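Local coordinates for protein neutral proteinase inhibitor ScNPI (Streptomyces caespitosus, PDB 4HWX) that inhibits serine endopeptidases, probably of the subtilisin type, and probably metallopeptidases as well, acting as a secreted homodimer with the Streptomyces subtilisin inhibitor fold, at residues G55-L60 with G83-R88; H94-T99 with A104-N109; T12-S17 with D22-A27; V77-D82 with C100-N105; N51-D54 with R59-A62. One frame throughout, in Å; residues are numbered along the deposited sequence.

Contact 1 (G55-L60 with G83-R88); sequences GELNRL and GVLNGR
Gly55 and Leu85 mark the nearest backbone approach, with CA atoms 7.0 Å apart, where the chain leaving helix 43-52 passes a tight turn at the edge of the sheet. No hydrogen bond joins the two segments, and the contact is one of packing. CD2 of Leu85 sits 4.3 Å from CA of Gly55 and also touches CD1 of Leu57. A chi1 of 177° sets the Leu85 CG opposite its own amide nitrogen and carries the side chain toward Gly55. Leu85 to Arg88 form a type I' beta turn that links strand 84-85 to strand 88-96, closed by Arg88 N to Leu85 O at 3.0 Å and Leu85 N to Arg88 O at 2.9 Å. At the last position of the turn Arg88 bends at chi2 and chi3 and lays one guanidinium face over CA of Gly55, with NH2 4.0 Å from that carbon. With Arg88 placed like this, a CB on Gly55 would come too close to NH2, and the positive phi of Gly55 (88°) also favours glycine. A weak hydrogen bond from Arg88 NH1 to Asp54 O adds a polar hold, while Leu50 and Val90 also pack against Leu85.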
# COMPACT_ATOMS: atom_id res chain seq x y z
N GLY A 55 1.26 -2.85 -15.85
CA GLY A 55 0.88 -3.66 -14.70
C GLY A 55 1.82 -4.79 -14.29
O GLY A 55 1.57 -5.46 -13.29
N GLU A 56 2.88 -5.05 -15.09
CA GLU A 56 3.84 -6.10 -14.76
C GLU A 56 5.08 -5.43 -14.18
O GLU A 56 5.98 -5.02 -14.92
CB GLU A 56 4.15 -7.01 -15.98
CG GLU A 56 5.16 -8.12 -15.69
CD GLU A 56 4.93 -8.90 -14.41
OE1 GLU A 56 5.59 -8.60 -13.38
OE2 GLU A 56 4.04 -9.78 -14.42
N LEU A 57 5.12 -5.30 -12.84
CA LEU A 57 6.18 -4.58 -12.14
C LEU A 57 7.56 -5.21 -12.26
O LEU A 57 8.54 -4.54 -11.94
CB LEU A 57 5.82 -4.30 -10.68
CG LEU A 57 4.99 -3.01 -10.48
CD1 LEU A 57 3.61 -3.09 -11.16
CD2 LEU A 57 4.80 -2.71 -9.01
N ASN A 58 7.69 -6.43 -12.81
CA ASN A 58 9.04 -6.98 -13.07
C ASN A 58 9.73 -6.10 -14.14
O ASN A 58 10.95 -6.11 -14.24
CB ASN A 58 8.97 -8.43 -13.55
CG ASN A 58 8.81 -9.44 -12.45
OD1 ASN A 58 8.99 -9.15 -11.26
ND2 ASN A 58 8.49 -10.67 -12.83
N ARG A 59 8.93 -5.36 -14.94
CA ARG A 59 9.42 -4.44 -15.97
C ARG A 59 10.09 -3.19 -15.36
O ARG A 59 10.71 -2.43 -16.10
CB ARG A 59 8.30 -4.04 -16.96
CG ARG A 59 7.91 -5.21 -17.85
CD ARG A 59 6.76 -4.93 -18.80
NE ARG A 59 6.33 -6.18 -19.42
CZ ARG A 59 5.13 -6.41 -19.94
NH1 ARG A 59 4.20 -5.47 -19.93
NH2 ARG A 59 4.85 -7.60 -20.46
N LEU A 60 9.99 -2.99 -14.02
CA LEU A 60 10.70 -1.89 -13.32
C LEU A 60 12.21 -2.21 -13.29
O LEU A 60 13.03 -1.31 -13.15
CB LEU A 60 10.17 -1.66 -11.89
CG LEU A 60 8.74 -1.10 -11.74
CD1 LEU A 60 8.34 -1.00 -10.30
CD2 LEU A 60 8.60 0.26 -12.40
N GLY A 83 -0.95 -2.06 -3.50
CA GLY A 83 -2.05 -1.12 -3.67
C GLY A 83 -2.90 -1.44 -4.86
O GLY A 83 -3.28 -2.60 -5.06
N VAL A 84 -3.20 -0.41 -5.65
CA VAL A 84 -4.01 -0.59 -6.86
C VAL A 84 -3.39 0.26 -7.96
O VAL A 84 -2.91 1.35 -7.68
CB VAL A 84 -5.52 -0.29 -6.59
CG1 VAL A 84 -5.76 1.12 -6.06
CG2 VAL A 84 -6.38 -0.56 -7.82
N LEU A 85 -3.38 -0.25 -9.19
CA LEU A 85 -2.84 0.43 -10.35
C LEU A 85 -3.81 0.26 -11.49
O LEU A 85 -4.03 -0.86 -11.96
CB LEU A 85 -1.44 -0.13 -10.71
CG LEU A 85 -0.74 0.44 -11.98
CD1 LEU A 85 -0.57 1.96 -11.91
CD2 LEU A 85 0.64 -0.21 -12.19
N ASN A 86 -4.41 1.39 -11.93
CA ASN A 86 -5.40 1.44 -13.01
C ASN A 86 -6.51 0.39 -12.78
O ASN A 86 -6.87 -0.36 -13.69
CB ASN A 86 -4.72 1.30 -14.40
CG ASN A 86 -3.72 2.40 -14.69
OD1 ASN A 86 -3.97 3.60 -14.45
ND2 ASN A 86 -2.56 2.03 -15.21
N GLY A 87 -6.99 0.32 -11.53
CA GLY A 87 -8.05 -0.59 -11.11
C GLY A 87 -7.65 -2.00 -10.71
O GLY A 87 -8.49 -2.72 -10.20
N ARG A 88 -6.40 -2.43 -10.96
CA ARG A 88 -6.00 -3.79 -10.57
C ARG A 88 -5.12 -3.79 -9.34
O ARG A 88 -4.18 -3.01 -9.24
CB ARG A 88 -5.34 -4.62 -11.68
CG ARG A 88 -4.43 -3.90 -12.65
CD ARG A 88 -4.71 -4.37 -14.08
NE ARG A 88 -3.75 -5.38 -14.54
CZ ARG A 88 -2.88 -5.21 -15.53
NH1 ARG A 88 -2.84 -4.06 -16.19
NH2 ARG A 88 -2.04 -6.18 -15.86

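Contact 2 (H94-T99 with A104-N109); sequences HTFSNT and ANLNSN. With ACT (acetate ion), chain E.
The ring of Phe96, at the end of strand 88-96, meets Asn105 and Leu106 and so bridges the strand to the end of helix 99-105, which packs on the sheet of the subtilisin inhibitor fold. Asn105 crosses the ring at a slant, its amide plane 27° from the phenyl plane, and touches it through CB, which lies 3.6 Å from Phe96 CE1. Leu106 comes in at about a right angle, with CG 3.9 Å from Phe96 CZ and CD1 close to CE2. With CG anti to the carbonyl carbon (chi1 -61°), the ring reaches toward the helix end. One ring face is covered by His94, whose CD2 stands 3.4 Å above the plane over its centre. His94 gives a nearly straight hydrogen bond from NE2 to OXT of an acetate ion, 2.9 Å long, and that ion also borders Phe96 CD1. Asn105 gives its ND2 to Val101 O, leaving CB to the ring. Replacing Phe96 by an alanine would probably open a gap between strand and helix end and leave His94 and Leu106 without the ring they pack on. The bond to the acetate, probably from the crystallisation liquor, implies that NE2 of His94 carries a proton here.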
# COMPACT_ATOMS: atom_id res chain seq x y z
N HIS A 94 10.57 -7.90 -4.75
CA HIS A 94 11.80 -8.40 -5.36
C HIS A 94 12.92 -8.23 -4.38
O HIS A 94 13.06 -7.15 -3.82
CB HIS A 94 12.14 -7.71 -6.70
CG HIS A 94 13.22 -8.41 -7.45
ND1 HIS A 94 12.93 -9.39 -8.40
CD2 HIS A 94 14.57 -8.31 -7.34
CE1 HIS A 94 14.11 -9.81 -8.86
NE2 HIS A 94 15.12 -9.19 -8.25
N THR A 95 13.70 -9.31 -4.17
CA THR A 95 14.86 -9.33 -3.26
C THR A 95 16.15 -9.25 -4.07
O THR A 95 16.34 -10.02 -5.01
CB THR A 95 14.84 -10.58 -2.37
OG1 THR A 95 13.62 -10.61 -1.64
CG2 THR A 95 16.02 -10.63 -1.38
N PHE A 96 17.02 -8.30 -3.72
CA PHE A 96 18.33 -8.12 -4.34
C PHE A 96 19.43 -8.63 -3.38
O PHE A 96 19.24 -8.55 -2.16
CB PHE A 96 18.56 -6.65 -4.71
CG PHE A 96 17.57 -6.09 -5.71
CD1 PHE A 96 17.76 -6.28 -7.08
CD2 PHE A 96 16.47 -5.34 -5.29
CE1 PHE A 96 16.85 -5.75 -8.01
CE2 PHE A 96 15.57 -4.79 -6.22
CZ PHE A 96 15.77 -5.00 -7.57
N SER A 97 20.58 -9.10 -3.93
CA SER A 97 21.75 -9.62 -3.18
C SER A 97 22.25 -8.62 -2.14
O SER A 97 22.62 -9.01 -1.03
CB SER A 97 22.89 -9.93 -4.16
OG SER A 97 22.49 -10.85 -5.16
N ASN A 98 22.31 -7.33 -2.52
CA ASN A 98 22.74 -6.20 -1.68
C ASN A 98 22.26 -4.89 -2.31
O ASN A 98 21.63 -4.91 -3.37
CB ASN A 98 24.28 -6.22 -1.46
CG ASN A 98 25.07 -6.18 -2.74
OD1 ASN A 98 24.83 -5.35 -3.60
ND2 ASN A 98 26.05 -7.06 -2.88
N THR A 99 22.53 -3.75 -1.65
CA THR A 99 22.08 -2.44 -2.13
C THR A 99 22.70 -2.04 -3.45
O THR A 99 22.01 -1.39 -4.25
CB THR A 99 22.32 -1.35 -1.09
OG1 THR A 99 23.73 -1.25 -0.85
CG2 THR A 99 21.54 -1.60 0.20
N ALA A 104 21.85 -1.10 -9.30
CA ALA A 104 22.21 -1.46 -10.68
C ALA A 104 20.99 -1.90 -11.51
O ALA A 104 20.86 -1.50 -12.67
CB ALA A 104 23.27 -2.55 -10.69
N ASN A 105 20.10 -2.70 -10.90
CA ASN A 105 18.93 -3.24 -11.61
C ASN A 105 17.72 -2.34 -11.59
O ASN A 105 16.80 -2.56 -12.39
CB ASN A 105 18.55 -4.59 -11.02
CG ASN A 105 19.52 -5.65 -11.43
OD1 ASN A 105 19.38 -6.26 -12.49
ND2 ASN A 105 20.57 -5.84 -10.63
N LEU A 106 17.67 -1.35 -10.69
CA LEU A 106 16.49 -0.49 -10.63
C LEU A 106 16.73 0.81 -11.34
O LEU A 106 16.06 1.79 -11.02
CB LEU A 106 15.98 -0.27 -9.20
CG LEU A 106 15.04 -1.37 -8.70
CD1 LEU A 106 14.69 -1.15 -7.24
CD2 LEU A 106 13.75 -1.46 -9.57
N ASN A 107 17.66 0.79 -12.35
CA ASN A 107 17.97 1.88 -13.29
C ASN A 107 18.33 3.11 -12.48
O ASN A 107 19.26 3.10 -11.67
CB ASN A 107 16.69 2.11 -14.16
CG ASN A 107 16.83 2.75 -15.51
OD1 ASN A 107 16.23 3.80 -15.78
ND2 ASN A 107 17.46 2.05 -16.44
N SER A 108 17.56 4.16 -12.70
CA SER A 108 17.44 5.42 -11.98
C SER A 108 15.93 5.67 -12.03
O SER A 108 15.45 6.82 -12.02
CB SER A 108 18.30 6.51 -12.60
OG SER A 108 19.59 6.51 -12.02
N ASN A 109 15.17 4.53 -12.10
CA ASN A 109 13.73 4.40 -12.20
C ASN A 109 13.10 5.24 -11.13
O ASN A 109 13.42 5.07 -9.94
CB ASN A 109 13.31 2.93 -12.07
CG ASN A 109 11.91 2.63 -12.50
OD1 ASN A 109 10.95 2.99 -11.83
ND2 ASN A 109 11.76 1.97 -13.62
C ACT E . 18.25 -9.83 -9.80
O ACT E . 19.11 -10.70 -10.08
OXT ACT E . 18.01 -9.57 -8.62
CH3 ACT E . 17.51 -9.11 -10.90

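Contact 3 (T12-S17 with D22-A27); sequences TVIQGS and DTVLRA
Val13 O takes two backbone donors, Leu25 N at 2.8 Å and, weakly, Arg26 N at 3.5 Å. This shared acceptor marks a classic beta bulge in the antiparallel hairpin of strands 8-15 and 23-32, where the pairing shifts by one residue. Val13 N answers with a bond to Arg26 O, 3.0 Å long, and Gln15 N reaches Thr23 O. The side chains of Val13 and Arg26 lie side by side and point the same way, with CG1 of Val13 3.5 Å above one face of the guanidinium plane, offset toward its rim. Arg26 starts between its backbone N and carbonyl carbon (chi1 59°) and then runs extended to NE, which bonds O of the C-terminal residue, Phe114. A methionine here has no N-H to offer, and would probably leave Phe114 O without this donor and Val13 CG1 without the flat group that covers it. Leu25 crosses Gln15 at about a right angle, CD2 lying 3.8 Å from Gln15 CB. Toward the turn, Ile14 CG2 packs on Asp22 CB at 3.4 Å. Asp22 OD2 is satisfied by the amides of Gly18 and Glu19 and Arg26 NE by the C-terminal residue, leaving Asp22 CB to Ile14 and the guanidinium face to the Val13 methyl.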
# COMPACT_ATOMS: atom_id res chain seq x y z
N THR A 12 7.99 0.20 -0.43
CA THR A 12 8.89 0.12 0.72
C THR A 12 10.21 -0.55 0.32
O THR A 12 10.30 -1.26 -0.69
CB THR A 12 8.27 -0.59 1.96
OG1 THR A 12 8.49 -2.00 1.92
CG2 THR A 12 6.79 -0.23 2.23
N VAL A 13 11.23 -0.31 1.14
CA VAL A 13 12.54 -0.93 1.01
C VAL A 13 12.83 -1.56 2.38
O VAL A 13 12.82 -0.86 3.40
CB VAL A 13 13.64 0.05 0.53
CG1 VAL A 13 14.99 -0.64 0.46
CG2 VAL A 13 13.28 0.68 -0.81
N ILE A 14 13.05 -2.88 2.38
CA ILE A 14 13.23 -3.69 3.57
C ILE A 14 14.66 -4.24 3.69
O ILE A 14 15.23 -4.76 2.72
CB ILE A 14 12.18 -4.84 3.54
CG1 ILE A 14 10.74 -4.29 3.47
CG2 ILE A 14 12.36 -5.79 4.73
CD1 ILE A 14 9.65 -5.39 3.16
N GLN A 15 15.23 -4.16 4.91
CA GLN A 15 16.53 -4.73 5.21
C GLN A 15 16.30 -6.22 5.50
O GLN A 15 15.75 -6.57 6.55
CB GLN A 15 17.18 -4.01 6.40
CG GLN A 15 18.62 -4.44 6.69
CD GLN A 15 19.10 -3.80 7.97
OE1 GLN A 15 19.80 -2.78 7.96
NE2 GLN A 15 18.68 -4.35 9.10
N GLY A 16 16.64 -7.06 4.52
CA GLY A 16 16.41 -8.50 4.60
C GLY A 16 15.71 -9.07 3.38
O GLY A 16 15.59 -8.39 2.35
N SER A 17 15.25 -10.33 3.48
CA SER A 17 14.60 -11.05 2.38
C SER A 17 13.06 -10.89 2.34
O SER A 17 12.42 -11.48 1.47
CB SER A 17 14.95 -12.54 2.46
OG SER A 17 16.34 -12.73 2.25
N ASP A 22 11.54 -8.44 9.50
CA ASP A 22 12.50 -7.52 8.88
C ASP A 22 12.17 -6.04 9.06
O ASP A 22 11.01 -5.64 8.99
CB ASP A 22 12.64 -7.83 7.38
CG ASP A 22 13.39 -9.10 7.03
OD1 ASP A 22 14.16 -9.59 7.88
OD2 ASP A 22 13.25 -9.57 5.89
N THR A 23 13.22 -5.24 9.27
CA THR A 23 13.16 -3.79 9.44
C THR A 23 12.86 -3.10 8.11
O THR A 23 13.54 -3.34 7.10
CB THR A 23 14.50 -3.31 10.03
OG1 THR A 23 14.66 -3.90 11.32
CG2 THR A 23 14.61 -1.79 10.13
N VAL A 24 11.86 -2.22 8.11
CA VAL A 24 11.49 -1.43 6.94
C VAL A 24 12.37 -0.19 7.01
O VAL A 24 12.25 0.57 7.96
CB VAL A 24 9.97 -1.11 6.90
CG1 VAL A 24 9.61 -0.24 5.70
CG2 VAL A 24 9.14 -2.40 6.91
N LEU A 25 13.27 -0.01 6.04
CA LEU A 25 14.20 1.12 6.02
C LEU A 25 13.49 2.42 5.63
O LEU A 25 13.74 3.46 6.26
CB LEU A 25 15.37 0.83 5.03
CG LEU A 25 16.26 -0.41 5.33
CD1 LEU A 25 17.25 -0.68 4.17
CD2 LEU A 25 17.03 -0.25 6.64
N ARG A 26 12.66 2.39 4.59
CA ARG A 26 12.01 3.60 4.10
C ARG A 26 10.79 3.24 3.27
O ARG A 26 10.68 2.12 2.79
CB ARG A 26 13.01 4.49 3.29
CG ARG A 26 13.63 3.83 2.07
CD ARG A 26 14.79 4.66 1.53
NE ARG A 26 15.36 4.03 0.34
CZ ARG A 26 16.30 3.09 0.37
NH1 ARG A 26 16.79 2.66 1.53
NH2 ARG A 26 16.74 2.56 -0.76
N ALA A 27 9.89 4.20 3.12
CA ALA A 27 8.66 3.99 2.36
C ALA A 27 8.11 5.28 1.80
O ALA A 27 8.34 6.35 2.38
CB ALA A 27 7.60 3.36 3.26
O HOH W 1 15.97 -6.38 9.33

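Contact 4 (V77-D82 with C100-N105); sequences VTVTAD and CVMSAN
Val77, the first residue of strand 77-82, meets Met102 of helix 99-105 with both methyl groups: CG2 lies 3.9 Å from the sulphur SD of Met102, and CG1 touches SD and CB. The two side chains cross at about a right angle, so both methyls of the valine bear on the sulphur, and CG1 also reaches back to CB near the helix backbone. Thr78 turns its side chain from the helix, with OG1 hydrogen-bonded to Gly16 O. Val79 again points toward the helix and meets the far end of the methionine, its CG1 3.5 Å from Met102 CE and 3.8 Å from Met102 SD. Met102 spans this distance because CG is anti to the backbone N (chi1 171°) and the chain stays extended to its methyl. Helix 99-105 thereby packs on one face of the antiparallel sheet of the subtilisin inhibitor fold, over a central strand that lies between strands 8-15 and 88-96. The helix is also tied at Cys100 by the disulfide to Cys70. Within it, Val101 O accepts Asn105 N as well as the side-chain ND2, and the two donors reach the oxygen from opposite faces of the carbonyl plane. At the far end of the strand, Asp82 OD2 forms a salt bridge with Arg89 of the second subunit, placing this end at the dimer contact.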
# COMPACT_ATOMS: atom_id res chain seq x y z
N VAL A 77 18.28 -7.04 0.41
CA VAL A 77 17.43 -5.86 0.46
C VAL A 77 16.23 -6.15 -0.45
O VAL A 77 16.41 -6.58 -1.59
CB VAL A 77 18.19 -4.53 0.13
CG1 VAL A 77 18.84 -4.57 -1.26
CG2 VAL A 77 17.27 -3.31 0.25
N THR A 78 15.01 -5.94 0.07
CA THR A 78 13.78 -6.26 -0.66
C THR A 78 12.95 -5.02 -0.90
O THR A 78 12.75 -4.20 -0.01
CB THR A 78 13.01 -7.33 0.15
OG1 THR A 78 13.85 -8.50 0.22
CG2 THR A 78 11.62 -7.70 -0.47
N VAL A 79 12.48 -4.87 -2.14
CA VAL A 79 11.58 -3.78 -2.53
C VAL A 79 10.17 -4.36 -2.58
O VAL A 79 10.00 -5.54 -2.94
CB VAL A 79 11.96 -3.06 -3.85
CG1 VAL A 79 13.25 -2.28 -3.70
CG2 VAL A 79 12.04 -4.02 -5.05
N THR A 80 9.18 -3.57 -2.18
CA THR A 80 7.77 -3.99 -2.20
C THR A 80 6.93 -2.93 -2.88
O THR A 80 7.29 -1.75 -2.86
CB THR A 80 7.21 -4.29 -0.79
OG1 THR A 80 7.08 -3.08 -0.05
CG2 THR A 80 8.01 -5.33 -0.03
N ALA A 81 5.84 -3.35 -3.52
CA ALA A 81 4.87 -2.47 -4.16
C ALA A 81 3.49 -3.05 -3.89
O ALA A 81 3.25 -4.23 -4.17
CB ALA A 81 5.16 -2.37 -5.64
N ASP A 82 2.63 -2.30 -3.19
CA ASP A 82 1.27 -2.77 -2.87
C ASP A 82 0.26 -1.67 -3.08
O ASP A 82 0.56 -0.51 -2.80
CB ASP A 82 1.16 -3.29 -1.42
CG ASP A 82 2.06 -4.46 -1.09
OD1 ASP A 82 1.61 -5.60 -1.24
OD2 ASP A 82 3.19 -4.22 -0.61
N CYS A 100 23.98 -2.40 -3.69
CA CYS A 100 24.63 -2.06 -4.96
C CYS A 100 23.89 -2.75 -6.12
O CYS A 100 23.64 -2.12 -7.15
CB CYS A 100 26.11 -2.46 -4.93
SG CYS A 100 27.01 -1.99 -6.44
N VAL A 101 23.58 -4.05 -5.97
CA VAL A 101 22.88 -4.86 -6.99
C VAL A 101 21.45 -4.28 -7.22
O VAL A 101 20.99 -4.17 -8.36
CB VAL A 101 22.84 -6.37 -6.62
CG1 VAL A 101 22.04 -7.17 -7.66
CG2 VAL A 101 24.26 -6.94 -6.50
N MET A 102 20.81 -3.86 -6.14
CA MET A 102 19.49 -3.22 -6.23
C MET A 102 19.55 -1.97 -7.08
O MET A 102 18.76 -1.84 -8.03
CB MET A 102 18.97 -2.87 -4.82
CG MET A 102 17.72 -2.02 -4.89
SD MET A 102 17.01 -1.72 -3.26
CE MET A 102 16.08 -0.15 -3.64
N SER A 103 20.51 -1.08 -6.77
CA SER A 103 20.71 0.17 -7.52
C SER A 103 20.98 -0.11 -9.01
O SER A 103 20.36 0.54 -9.88
CB SER A 103 21.83 1.01 -6.90
OG SER A 103 22.07 2.17 -7.68
N ALA A 104 21.85 -1.10 -9.30
CA ALA A 104 22.21 -1.46 -10.68
C ALA A 104 20.99 -1.90 -11.51
O ALA A 104 20.86 -1.50 -12.67
CB ALA A 104 23.27 -2.55 -10.69
N ASN A 105 20.10 -2.70 -10.90
CA ASN A 105 18.93 -3.24 -11.61
C ASN A 105 17.72 -2.34 -11.59
O ASN A 105 16.80 -2.56 -12.39
CB ASN A 105 18.55 -4.59 -11.02
CG ASN A 105 19.52 -5.65 -11.43
OD1 ASN A 105 19.38 -6.26 -12.49
ND2 ASN A 105 20.57 -5.84 -10.63

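Contact 5 (N51-D54 with R59-A62); sequences NATD and RLLA
Packing and one side-chain-to-backbone hydrogen bond join Thr53, where helix 43-52 gives way to the following loop, to Arg59 and Leu60 in the short 3-10 segment beyond. Arg59 NH1 donates to Thr53 O over 2.9 Å, with a bent N-H...O angle of 137°. The donor stands 42° out of the carbonyl plane, off the lone pairs, and the oxygen is also tilted from the guanidinium plane. Arg59 gets there with its chain extended from CG to NE, passing CD 3.3 Å from Thr53 O. The chain reverses here, in the connection from helix 43-52 toward strand 77-82 of the subtilisin inhibitor fold: Asp54 leaves the helical conformation with positive phi (60°), and the 3-10 turn brings residues 59 and 60 back. Asp54 CB lies at the guanidinium edge, 3.8 Å from Arg59 NH1. Its carboxylate does not touch the arginine, though the opposite charges may attract weakly across 4.6 Å between Asp54 OD2 and Arg59 NH1. On the buried side Thr53 CG2 packs 3.6 Å from Leu60 CD2, and Leu60 also meets Val111 and Tyr112, while Thr53 OG1 bonds back to Leu50 O. A water that donates to Ala52 O also accepts weakly from Arg59 NH1.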
# COMPACT_ATOMS: atom_id res chain seq x y z
N ASN A 51 2.90 3.21 -15.22
CA ASN A 51 2.07 3.02 -16.41
C ASN A 51 2.85 2.34 -17.54
O ASN A 51 2.28 1.52 -18.25
CB ASN A 51 1.47 4.36 -16.87
CG ASN A 51 0.29 4.80 -16.03
OD1 ASN A 51 -0.43 3.99 -15.45
ND2 ASN A 51 0.07 6.11 -15.96
N ALA A 52 4.16 2.63 -17.67
CA ALA A 52 4.99 2.05 -18.73
C ALA A 52 5.16 0.51 -18.60
O ALA A 52 5.48 -0.14 -19.60
CB ALA A 52 6.36 2.71 -18.76
N THR A 53 4.95 -0.06 -17.39
CA THR A 53 5.10 -1.51 -17.15
C THR A 53 3.89 -2.30 -17.64
O THR A 53 3.96 -3.53 -17.74
CB THR A 53 5.32 -1.81 -15.66
OG1 THR A 53 4.10 -1.60 -14.93
CG2 THR A 53 6.48 -1.03 -15.05
N ASP A 54 2.74 -1.60 -17.84
CA ASP A 54 1.44 -2.14 -18.21
C ASP A 54 0.95 -3.15 -17.11
O ASP A 54 0.34 -4.17 -17.43
CB ASP A 54 1.48 -2.79 -19.62
CG ASP A 54 0.14 -2.97 -20.29
OD1 ASP A 54 -0.76 -2.13 -20.08
OD2 ASP A 54 -0.01 -3.95 -21.06
N ARG A 59 8.93 -5.36 -14.94
CA ARG A 59 9.42 -4.44 -15.97
C ARG A 59 10.09 -3.19 -15.36
O ARG A 59 10.71 -2.43 -16.10
CB ARG A 59 8.30 -4.04 -16.96
CG ARG A 59 7.91 -5.21 -17.85
CD ARG A 59 6.76 -4.93 -18.80
NE ARG A 59 6.33 -6.18 -19.42
CZ ARG A 59 5.13 -6.41 -19.94
NH1 ARG A 59 4.20 -5.47 -19.93
NH2 ARG A 59 4.85 -7.60 -20.46
N LEU A 60 9.99 -2.99 -14.02
CA LEU A 60 10.70 -1.89 -13.32
C LEU A 60 12.21 -2.21 -13.29
O LEU A 60 13.03 -1.31 -13.15
CB LEU A 60 10.17 -1.66 -11.89
CG LEU A 60 8.74 -1.10 -11.74
CD1 LEU A 60 8.34 -1.00 -10.30
CD2 LEU A 60 8.60 0.26 -12.40
N LEU A 61 12.57 -3.50 -13.38
CA LEU A 61 13.96 -3.94 -13.40
C LEU A 61 14.44 -3.88 -14.83
O LEU A 61 13.67 -4.17 -15.75
CB LEU A 61 14.12 -5.36 -12.82
CG LEU A 61 14.09 -5.48 -11.29
CD1 LEU A 61 12.70 -5.54 -10.78
CD2 LEU A 61 14.78 -6.75 -10.85
N ALA A 62 15.68 -3.44 -15.03
CA ALA A 62 16.26 -3.34 -16.38
C ALA A 62 17.69 -3.86 -16.38
O ALA A 62 18.34 -3.83 -15.33
CB ALA A 62 16.22 -1.89 -16.86
O HOH W 2 5.82 -2.75 -20.87

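In the fold
From the N terminus, contact 3 comes first and closes the hairpin of strands 8-15 and 23-32, on the opposite side of the chain's centre from contacts 1 and 5. Contact 5 next closes a short loop after helix 43-52, and contact 1 carries residues 55-60 on to the edge turn at 83-88, sharing Arg59 and Leu60 with contact 5. Contacts 1 and 4 cross along the chain and meet where Leu57 packs on Ala81. Contact 2 opens within the span of contact 4 and ends on the same stretch, just past it; both use helix 99-105. Asn105 O to Ala62 N ties this helix back to contact 5, while Thr12 with Thr80 joins contacts 3 and 4 across neighbouring strands.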